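Long-range contacts in dehydroascorbate reductase (Chlamydomonas reinhardtii, PDB 5XFT), which probably reduces L-dehydroascorbate to L-ascorbate, using two molecules of glutathione that leave as glutathione disulfide: residues A[61-66]-A[76-81]; A[131-136]-A[182-187]; A[162-167]-A[205-210]. All coordinates share one frame; numbering follows the deposited sequence.

Contact 1: A[61-66]-A[76-81]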
loop_
_atom_site.group_PDB
_atom_site.type_symbol
_atom_site.label_atom_id
_atom_site.label_comp_id
_atom_site.label_asym_id
_atom_site.label_seq_id
_atom_site.Cartn_x
_atom_site.Cartn_y
_atom_site.Cartn_z
ATOM N N PRO A 61 5.481 -7.806 4.312
ATOM C CA PRO A 61 4.823 -9.077 3.984
ATOM C C PRO A 61 5.777 -10.224 3.728
ATOM O O PRO A 61 6.914 -10.022 3.275
ATOM C CB PRO A 61 4.090 -8.763 2.678
ATOM C CG PRO A 61 4.824 -7.625 2.098
ATOM C CD PRO A 61 5.275 -6.796 3.252
ATOM N N VAL A 62 5.304 -11.432 4.003
ATOM C CA VAL A 62 5.960 -12.646 3.541
ATOM C C VAL A 62 4.872 -13.512 2.930
ATOM O O VAL A 62 3.735 -13.494 3.404
ATOM C CB VAL A 62 6.697 -13.379 4.691
ATOM C CG1 VAL A 62 7.400 -14.621 4.184
ATOM C CG2 VAL A 62 7.711 -12.457 5.371
ATOM N N ILE A 63 5.186 -14.225 1.848
ATOM C CA ILE A 63 4.237 -15.192 1.316
ATOM C C ILE A 63 4.847 -16.584 1.392
ATOM O O ILE A 63 6.054 -16.764 1.566
ATOM C CB ILE A 63 3.778 -14.895 -0.126
ATOM C CG1 ILE A 63 4.890 -15.187 -1.131
ATOM C CG2 ILE A 63 3.211 -13.485 -0.266
ATOM C CD1 ILE A 63 4.341 -15.679 -2.449
ATOM N N LYS A 64 3.972 -17.577 1.263
ATOM C CA LYS A 64 4.360 -18.982 1.342
ATOM C C LYS A 64 3.332 -19.743 0.511
ATOM O O LYS A 64 2.199 -19.948 0.958
ATOM C CB LYS A 64 4.397 -19.459 2.788
ATOM C CG LYS A 64 4.914 -20.870 2.989
ATOM C CD LYS A 64 6.401 -20.943 2.747
ATOM C CE LYS A 64 7.038 -22.058 3.559
ATOM N NZ LYS A 64 6.529 -23.392 3.172
ATOM N N GLU A 65 3.726 -20.139 -0.695
ATOM C CA GLU A 65 2.772 -20.707 -1.638
ATOM C C GLU A 65 2.417 -22.154 -1.338
ATOM O O GLU A 65 1.529 -22.704 -1.995
ATOM C CB GLU A 65 3.318 -20.590 -3.060
ATOM C CG GLU A 65 3.790 -19.191 -3.399
ATOM C CD GLU A 65 4.020 -18.995 -4.879
ATOM O OE1 GLU A 65 3.056 -18.637 -5.587
ATOM O OE2 GLU A 65 5.161 -19.209 -5.334
ATOM N N GLY A 66 3.070 -22.780 -0.369
ATOM C CA GLY A 66 2.785 -24.154 -0.042
ATOM C C GLY A 66 3.891 -24.787 0.768
ATOM O O GLY A 66 4.922 -24.172 1.049
ATOM N N ASP A 76 8.164 -6.077 -3.272
ATOM C CA ASP A 76 8.566 -5.894 -4.665
ATOM C C ASP A 76 8.845 -7.238 -5.331
ATOM O O ASP A 76 8.280 -7.557 -6.391
ATOM C CB ASP A 76 9.796 -4.985 -4.738
ATOM C CG ASP A 76 9.690 -3.945 -5.839
ATOM O OD1 ASP A 76 9.287 -4.304 -6.965
ATOM O OD2 ASP A 76 10.015 -2.767 -5.576
ATOM N N VAL A 77 9.719 -8.038 -4.710
ATOM C CA VAL A 77 9.974 -9.401 -5.172
ATOM C C VAL A 77 8.667 -10.166 -5.316
ATOM O O VAL A 77 8.446 -10.873 -6.310
ATOM C CB VAL A 77 10.935 -10.118 -4.205
ATOM C CG1 VAL A 77 11.201 -11.532 -4.686
ATOM C CG2 VAL A 77 12.233 -9.335 -4.062
ATOM N N ILE A 78 7.769 -10.012 -4.342
ATOM C CA ILE A 78 6.516 -10.757 -4.355
ATOM C C ILE A 78 5.658 -10.359 -5.553
ATOM O O ILE A 78 5.153 -11.221 -6.275
ATOM C CB ILE A 78 5.760 -10.566 -3.030
ATOM C CG1 ILE A 78 6.472 -11.310 -1.904
ATOM C CG2 ILE A 78 4.318 -11.033 -3.169
ATOM C CD1 ILE A 78 6.047 -10.863 -0.524
ATOM N N VAL A 79 5.471 -9.057 -5.788
ATOM C CA VAL A 79 4.549 -8.683 -6.861
ATOM C C VAL A 79 5.142 -9.002 -8.227
ATOM O O VAL A 79 4.399 -9.295 -9.175
ATOM C CB VAL A 79 4.131 -7.202 -6.769
ATOM C CG1 VAL A 79 3.373 -6.940 -5.467
ATOM C CG2 VAL A 79 5.337 -6.281 -6.925
ATOM N N VAL A 80 6.472 -8.970 -8.362
ATOM C CA VAL A 80 7.067 -9.312 -9.653
ATOM C C VAL A 80 6.995 -10.816 -9.899
ATOM O O VAL A 80 6.652 -11.265 -11.001
ATOM C CB VAL A 80 8.510 -8.785 -9.732
ATOM C CG1 VAL A 80 9.185 -9.277 -10.998
ATOM C CG2 VAL A 80 8.504 -7.270 -9.690
ATOM N N HIS A 81 7.321 -11.617 -8.882
ATOM C CA HIS A 81 7.095 -13.058 -8.956
ATOM C C HIS A 81 5.638 -13.363 -9.280
ATOM O O HIS A 81 5.330 -14.262 -10.072
ATOM C CB HIS A 81 7.503 -13.701 -7.626
ATOM C CG HIS A 81 7.005 -15.098 -7.444
ATOM N ND1 HIS A 81 7.798 -16.205 -7.660
ATOM C CD2 HIS A 81 5.797 -15.572 -7.056
ATOM C CE1 HIS A 81 7.099 -17.299 -7.419
ATOM N NE2 HIS A 81 5.880 -16.943 -7.053
#
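I63 on strand 62-64 and I78 on helix 75-85 mark the closest backbone approach, with CA atoms 7.6 Å apart, so the helix packs over the strand through its side chains. I78 reaches between P61 and I63. Its CD1 lies 3.9 Å from I63 CG2 and 4.3 Å from P61 CB. The two isoleucines slide past each other in opposite directions, with the I78 CG2 methyl 4.0 Å from I63 CG2. M72 of strand 72-73 touches both isoleucines and adds to this apolar layer.

Beyond the strand the contact turns polar. E65 and H81 meet tip to tip: H81 NE2 gives a weak hydrogen bond to E65 OE2 at 2.9 Å, with an angle of only 128° at the hydrogen. The ring and carboxylate planes stand 76° apart, and both oxygens lie at the edge of the ring. CG of H81 is anti to the backbone N (chi1 165°), which starts the imidazole on its way toward E65. Both residues are partly exposed, and any charge on the imidazole would probably strengthen the pairing.

The peptide bond before P61 is cis, and P61 touches C24, which with C21 forms a CxxC sequence at the start of helix 22-33, consistent with a thioredoxin-type site. The cis-proline before strand 62-64 is the hallmark of the thioredoxin-like domain of glutathione transferases, and as in relatives this loop probably borders the glutathione site.

Contact 2: A[131-136]-A[182-187]; sequences GMDDYL and TALHKY
The ring of Y187 meets L136 near its attachment to the chain: L136 CD1 lies 3.6 Å from Y187 CG, and the two side chains cross at about a right angle. F146 packs against the same ring edge-to-face, and the phenol is anchored by a hydrogen bond from Y187 OH to D155 OD1. The other flat group is the carboxylate of D133. Its CG is anti to the backbone N (chi1 172°), and OD1 accepts two weak hydrogen bonds, from A183 N at 3.1 Å and from L184 N at 3.5 Å. Both amides belong to the first turn of helix 182-193, whose positive end is likely to stabilise the negative charge. OD2 instead forms a salt bridge with R137, which also bonds to T182 OG1, so both carboxylate oxygens are engaged.

Apolar contacts fill in beside these weak polar bonds. A183 CB sits 3.8 Å from L136 CB, and L184 leans over the opposing helix, with CG 3.8 Å from D133 CB and CD2 4.1 Å from both M132 CB and L136 CD1. An alanine in place of L184 would probably open a gap beside M132 and L136 and take the leucine branch away from the D133 methylene.

The short helical segments approach to 8.2 Å at an angle of 81°, D133 and A183 having the nearest CA atoms. Helix 153-173 adjoins the pair, its L158 touching M132 and its A159 and L162 touching Y187, so helices 118-138 and 182-193 are joined both directly and through this third helix.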
loop_
_atom_site.group_PDB
_atom_site.type_symbol
_atom_site.label_atom_id
_atom_site.label_comp_id
_atom_site.label_asym_id
_atom_site.label_seq_id
_atom_site.Cartn_x
_atom_site.Cartn_y
_atom_site.Cartn_z
ATOM N N GLY A 131 2.501 15.433 -9.558
ATOM C CA GLY A 131 2.815 14.441 -10.572
ATOM C C GLY A 131 1.719 13.409 -10.749
ATOM O O GLY A 131 1.224 13.201 -11.864
ATOM N N MET A 132 1.318 12.771 -9.642
ATOM C CA MET A 132 0.258 11.768 -9.718
ATOM C C MET A 132 -1.031 12.368 -10.264
ATOM O O MET A 132 -1.697 11.770 -11.120
ATOM C CB MET A 132 0.011 11.158 -8.337
ATOM C CG MET A 132 1.220 10.459 -7.744
ATOM S SD MET A 132 1.015 10.114 -5.989
ATOM C CE MET A 132 -0.454 9.090 -6.004
ATOM N N ASP A 133 -1.388 13.559 -9.784
ATOM C CA ASP A 133 -2.639 14.194 -10.185
ATOM C C ASP A 133 -2.650 14.495 -11.682
ATOM O O ASP A 133 -3.611 14.164 -12.391
ATOM C CB ASP A 133 -2.833 15.462 -9.353
ATOM C CG ASP A 133 -3.994 16.298 -9.813
ATOM O OD1 ASP A 133 -5.153 15.876 -9.619
ATOM O OD2 ASP A 133 -3.738 17.387 -10.367
ATOM N N ASP A 134 -1.577 15.113 -12.180
ATOM C CA ASP A 134 -1.457 15.385 -13.609
ATOM C C ASP A 134 -1.536 14.101 -14.416
ATOM O O ASP A 134 -2.256 14.032 -15.419
ATOM C CB ASP A 134 -0.143 16.112 -13.904
ATOM C CG ASP A 134 -0.089 17.491 -13.284
ATOM O OD1 ASP A 134 -1.156 17.987 -12.857
ATOM O OD2 ASP A 134 1.014 18.081 -13.239
ATOM N N TYR A 135 -0.799 13.067 -13.991
ATOM C CA TYR A 135 -0.819 11.811 -14.728
ATOM C C TYR A 135 -2.236 11.261 -14.830
ATOM O O TYR A 135 -2.711 10.939 -15.925
ATOM C CB TYR A 135 0.111 10.785 -14.077
ATOM C CG TYR A 135 0.339 9.575 -14.959
ATOM C CD1 TYR A 135 -0.560 8.513 -14.966
ATOM C CD2 TYR A 135 1.442 9.502 -15.797
ATOM C CE1 TYR A 135 -0.363 7.411 -15.779
ATOM C CE2 TYR A 135 1.650 8.399 -16.610
ATOM C CZ TYR A 135 0.743 7.358 -16.597
ATOM O OH TYR A 135 0.939 6.258 -17.401
ATOM N N LEU A 136 -2.935 11.163 -13.697
ATOM C CA LEU A 136 -4.296 10.638 -13.731
ATOM C C LEU A 136 -5.212 11.502 -14.593
ATOM O O LEU A 136 -6.167 10.989 -15.188
ATOM C CB LEU A 136 -4.848 10.516 -12.311
ATOM C CG LEU A 136 -4.209 9.437 -11.435
ATOM C CD1 LEU A 136 -4.842 9.418 -10.048
ATOM C CD2 LEU A 136 -4.329 8.072 -12.090
ATOM N N THR A 182 -8.055 17.473 -8.417
ATOM C CA THR A 182 -9.322 16.819 -8.724
ATOM C C THR A 182 -9.140 15.327 -8.969
ATOM O O THR A 182 -9.886 14.493 -8.437
ATOM C CB THR A 182 -9.949 17.486 -9.949
ATOM O OG1 THR A 182 -8.930 17.712 -10.935
ATOM C CG2 THR A 182 -10.583 18.809 -9.569
ATOM N N ALA A 183 -8.142 14.980 -9.786
ATOM C CA ALA A 183 -7.934 13.588 -10.165
ATOM C C ALA A 183 -7.531 12.732 -8.971
ATOM O O ALA A 183 -7.816 11.530 -8.945
ATOM C CB ALA A 183 -6.881 13.501 -11.270
ATOM N N LEU A 184 -6.879 13.328 -7.971
ATOM C CA LEU A 184 -6.560 12.577 -6.763
ATOM C C LEU A 184 -7.811 12.299 -5.936
ATOM O O LEU A 184 -7.948 11.216 -5.350
ATOM C CB LEU A 184 -5.520 13.326 -5.933
ATOM C CG LEU A 184 -4.117 13.321 -6.539
ATOM C CD1 LEU A 184 -3.088 13.802 -5.532
ATOM C CD2 LEU A 184 -3.763 11.937 -7.049
ATOM N N HIS A 185 -8.740 13.257 -5.884
ATOM C CA HIS A 185 -9.952 13.048 -5.097
ATOM C C HIS A 185 -10.840 11.994 -5.744
ATOM O O HIS A 185 -11.338 11.084 -5.064
ATOM C CB HIS A 185 -10.706 14.366 -4.913
ATOM C CG HIS A 185 -10.001 15.344 -4.030
ATOM N ND1 HIS A 185 -10.111 15.319 -2.656
ATOM C CD2 HIS A 185 -9.174 16.375 -4.321
ATOM C CE1 HIS A 185 -9.379 16.290 -2.140
ATOM N NE2 HIS A 185 -8.800 16.947 -3.129
ATOM N N LYS A 186 -11.037 12.084 -7.065
ATOM C CA LYS A 186 -11.808 11.027 -7.715
ATOM C C LYS A 186 -11.052 9.707 -7.734
ATOM O O LYS A 186 -11.688 8.651 -7.768
ATOM C CB LYS A 186 -12.228 11.428 -9.135
ATOM C CG LYS A 186 -11.265 12.330 -9.864
ATOM C CD LYS A 186 -11.857 12.863 -11.166
ATOM C CE LYS A 186 -13.030 13.817 -10.934
ATOM N NZ LYS A 186 -13.719 14.184 -12.210
ATOM N N TYR A 187 -9.718 9.740 -7.696
ATOM C CA TYR A 187 -8.954 8.508 -7.513
ATOM C C TYR A 187 -9.312 7.849 -6.188
ATOM O O TYR A 187 -9.611 6.650 -6.137
ATOM C CB TYR A 187 -7.459 8.810 -7.591
ATOM C CG TYR A 187 -6.530 7.616 -7.460
ATOM C CD1 TYR A 187 -6.540 6.586 -8.390
ATOM C CD2 TYR A 187 -5.608 7.549 -6.429
ATOM C CE1 TYR A 187 -5.674 5.509 -8.277
ATOM C CE2 TYR A 187 -4.740 6.479 -6.304
ATOM C CZ TYR A 187 -4.773 5.461 -7.228
ATOM O OH TYR A 187 -3.897 4.397 -7.092
#

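Contact 3: A[162-167]-A[205-210]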
loop_
_atom_site.group_PDB
_atom_site.type_symbol
_atom_site.label_atom_id
_atom_site.label_comp_id
_atom_site.label_asym_id
_atom_site.label_seq_id
_atom_site.Cartn_x
_atom_site.Cartn_y
_atom_site.Cartn_z
ATOM N N LEU A 162 -0.824 6.668 -0.421
ATOM C CA LEU A 162 -1.683 7.847 -0.446
ATOM C C LEU A 162 -2.733 7.784 0.658
ATOM O O LEU A 162 -3.057 8.808 1.275
ATOM C CB LEU A 162 -2.343 7.977 -1.819
ATOM C CG LEU A 162 -3.278 9.162 -2.044
ATOM C CD1 LEU A 162 -2.504 10.465 -2.052
ATOM C CD2 LEU A 162 -4.043 8.979 -3.343
ATOM N N TYR A 163 -3.278 6.591 0.906
ATOM C CA TYR A 163 -4.222 6.388 2.002
ATOM C C TYR A 163 -3.618 6.841 3.326
ATOM O O TYR A 163 -4.197 7.669 4.050
ATOM C CB TYR A 163 -4.599 4.907 2.054
ATOM C CG TYR A 163 -5.810 4.549 2.890
ATOM C CD1 TYR A 163 -6.773 5.494 3.217
ATOM C CD2 TYR A 163 -5.977 3.254 3.361
ATOM C CE1 TYR A 163 -7.870 5.149 3.977
ATOM C CE2 TYR A 163 -7.065 2.903 4.117
ATOM C CZ TYR A 163 -8.010 3.849 4.428
ATOM O OH TYR A 163 -9.096 3.484 5.189
ATOM N N HIS A 164 -2.433 6.310 3.644
ATOM C CA HIS A 164 -1.722 6.731 4.845
ATOM C C HIS A 164 -1.479 8.234 4.849
ATOM O O HIS A 164 -1.608 8.887 5.891
ATOM C CB HIS A 164 -0.397 5.983 4.958
ATOM C CG HIS A 164 -0.531 4.600 5.508
ATOM N ND1 HIS A 164 0.048 4.216 6.698
ATOM C CD2 HIS A 164 -1.176 3.509 5.031
ATOM C CE1 HIS A 164 -0.234 2.947 6.933
ATOM N NE2 HIS A 164 -0.976 2.494 5.937
ATOM N N ALA A 165 -1.133 8.802 3.692
ATOM C CA ALA A 165 -0.795 10.221 3.635
ATOM C C ALA A 165 -1.991 11.086 4.012
ATOM O O ALA A 165 -1.903 11.929 4.912
ATOM C CB ALA A 165 -0.270 10.588 2.245
ATOM N N VAL A 166 -3.131 10.882 3.347
ATOM C CA VAL A 166 -4.272 11.752 3.616
ATOM C C VAL A 166 -4.801 11.524 5.030
ATOM O O VAL A 166 -5.052 12.486 5.771
ATOM C CB VAL A 166 -5.369 11.587 2.541
ATOM C CG1 VAL A 166 -4.810 11.899 1.160
ATOM C CG2 VAL A 166 -5.978 10.196 2.553
ATOM N N VAL A 167 -4.923 10.261 5.454
ATOM C CA VAL A 167 -5.499 9.981 6.769
ATOM C C VAL A 167 -4.596 10.517 7.873
ATOM O O VAL A 167 -5.017 11.317 8.722
ATOM C CB VAL A 167 -5.753 8.474 6.939
ATOM C CG1 VAL A 167 -6.103 8.157 8.383
ATOM C CG2 VAL A 167 -6.869 8.020 6.007
ATOM N N GLU A 205 -8.406 4.264 11.780
ATOM C CA GLU A 205 -7.844 4.157 13.122
ATOM C C GLU A 205 -6.639 3.241 13.127
ATOM O O GLU A 205 -5.694 3.466 13.884
ATOM C CB GLU A 205 -8.870 3.647 14.134
ATOM C CG GLU A 205 -10.278 4.215 14.015
ATOM C CD GLU A 205 -11.025 3.700 12.792
ATOM O OE1 GLU A 205 -11.366 4.533 11.934
ATOM O OE2 GLU A 205 -11.270 2.476 12.693
ATOM N N ALA A 206 -6.668 2.176 12.324
ATOM C CA ALA A 206 -5.481 1.340 12.202
ATOM C C ALA A 206 -4.287 2.169 11.749
ATOM O O ALA A 206 -3.181 2.023 12.283
ATOM C CB ALA A 206 -5.746 0.181 11.239
ATOM N N ILE A 207 -4.502 3.073 10.787
ATOM C CA ILE A 207 -3.431 3.956 10.328
ATOM C C ILE A 207 -2.966 4.867 11.461
ATOM O O ILE A 207 -1.762 5.010 11.720
ATOM C CB ILE A 207 -3.901 4.775 9.111
ATOM C CG1 ILE A 207 -4.438 3.846 8.018
ATOM C CG2 ILE A 207 -2.770 5.649 8.590
ATOM C CD1 ILE A 207 -5.040 4.583 6.817
ATOM N N ILE A 208 -3.923 5.504 12.147
ATOM C CA ILE A 208 -3.590 6.432 13.223
ATOM C C ILE A 208 -2.808 5.718 14.314
ATOM O O ILE A 208 -1.765 6.199 14.767
ATOM C CB ILE A 208 -4.867 7.087 13.787
ATOM C CG1 ILE A 208 -5.649 7.819 12.692
ATOM C CG2 ILE A 208 -4.523 8.037 14.916
ATOM C CD1 ILE A 208 -4.784 8.649 11.792
ATOM N N ALA A 209 -3.300 4.561 14.755
ATOM C CA ALA A 209 -2.620 3.796 15.792
ATOM C C ALA A 209 -1.242 3.347 15.329
ATOM O O ALA A 209 -0.285 3.356 16.112
ATOM C CB ALA A 209 -3.469 2.589 16.195
ATOM N N GLY A 210 -1.124 2.940 14.063
ATOM C CA GLY A 210 0.180 2.580 13.541
ATOM C C GLY A 210 1.177 3.714 13.665
ATOM O O GLY A 210 2.318 3.507 14.083
#
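This is an apolar helix-to-helix contact in the all-helical C-terminal domain of the glutathione transferase fold, where I207 of the short helix 204-212 inserts among Y163, H164 and V167 of the long helix 153-173. The axes of the two segments cross at 78° with a closest approach of 9.9 Å, and H164 and I207 have the nearest CA atoms.

I207 makes CH-pi contacts with two rings at once. Its CG2 methyl lies over one face of the imidazole of H164, displaced toward the rim, and is nearest to ND1 at 3.7 Å. The chain is extended (chi2 175°), which carries CD1 across to the phenol of Y163. V167 crosses I207 at about a right angle, its CB 4.0 Å from I207 CD1, and its CG1 also meets I208 CD1 at 3.7 Å.

Both rings are held from outside the two segments. Y163 OH is hydrogen-bonded to D201 OD1, and W197 meets the Y163 ring edge-to-face. H164 ND1 accepts a hydrogen bond from W211 NE1, while H164 NE2 bonds weakly to D20 O, linking this helix pair to the thioredoxin-like half of the chain. In this setting the phenol presents one face to I207: CD1 stands 3.7 Å from the centroid of the Y163 ring and only 8° off its normal.

How the contacts relate
All three contacts are largely buried, but they belong to two parts of the fold. Contact 1 joins strand to helix in the thioredoxin-like domain, whereas contacts 2 and 3 join helices of the C-terminal domain and meet at helix 153-173, which carries one side of contact 3 and adjoins contact 2; there Y187 and L162 touch, with CD2 atoms 3.7 Å apart. Contact 1 lies across the chain's centre from both, its centre about 29 Å from that of contact 2. The chemistry differs. Contact 1 ends in a partly exposed E65-H81 pair, contact 2 sets a buried carboxylate against a helix start, and contact 3, closest to the chain's centre, relies on methyls over aromatic faces.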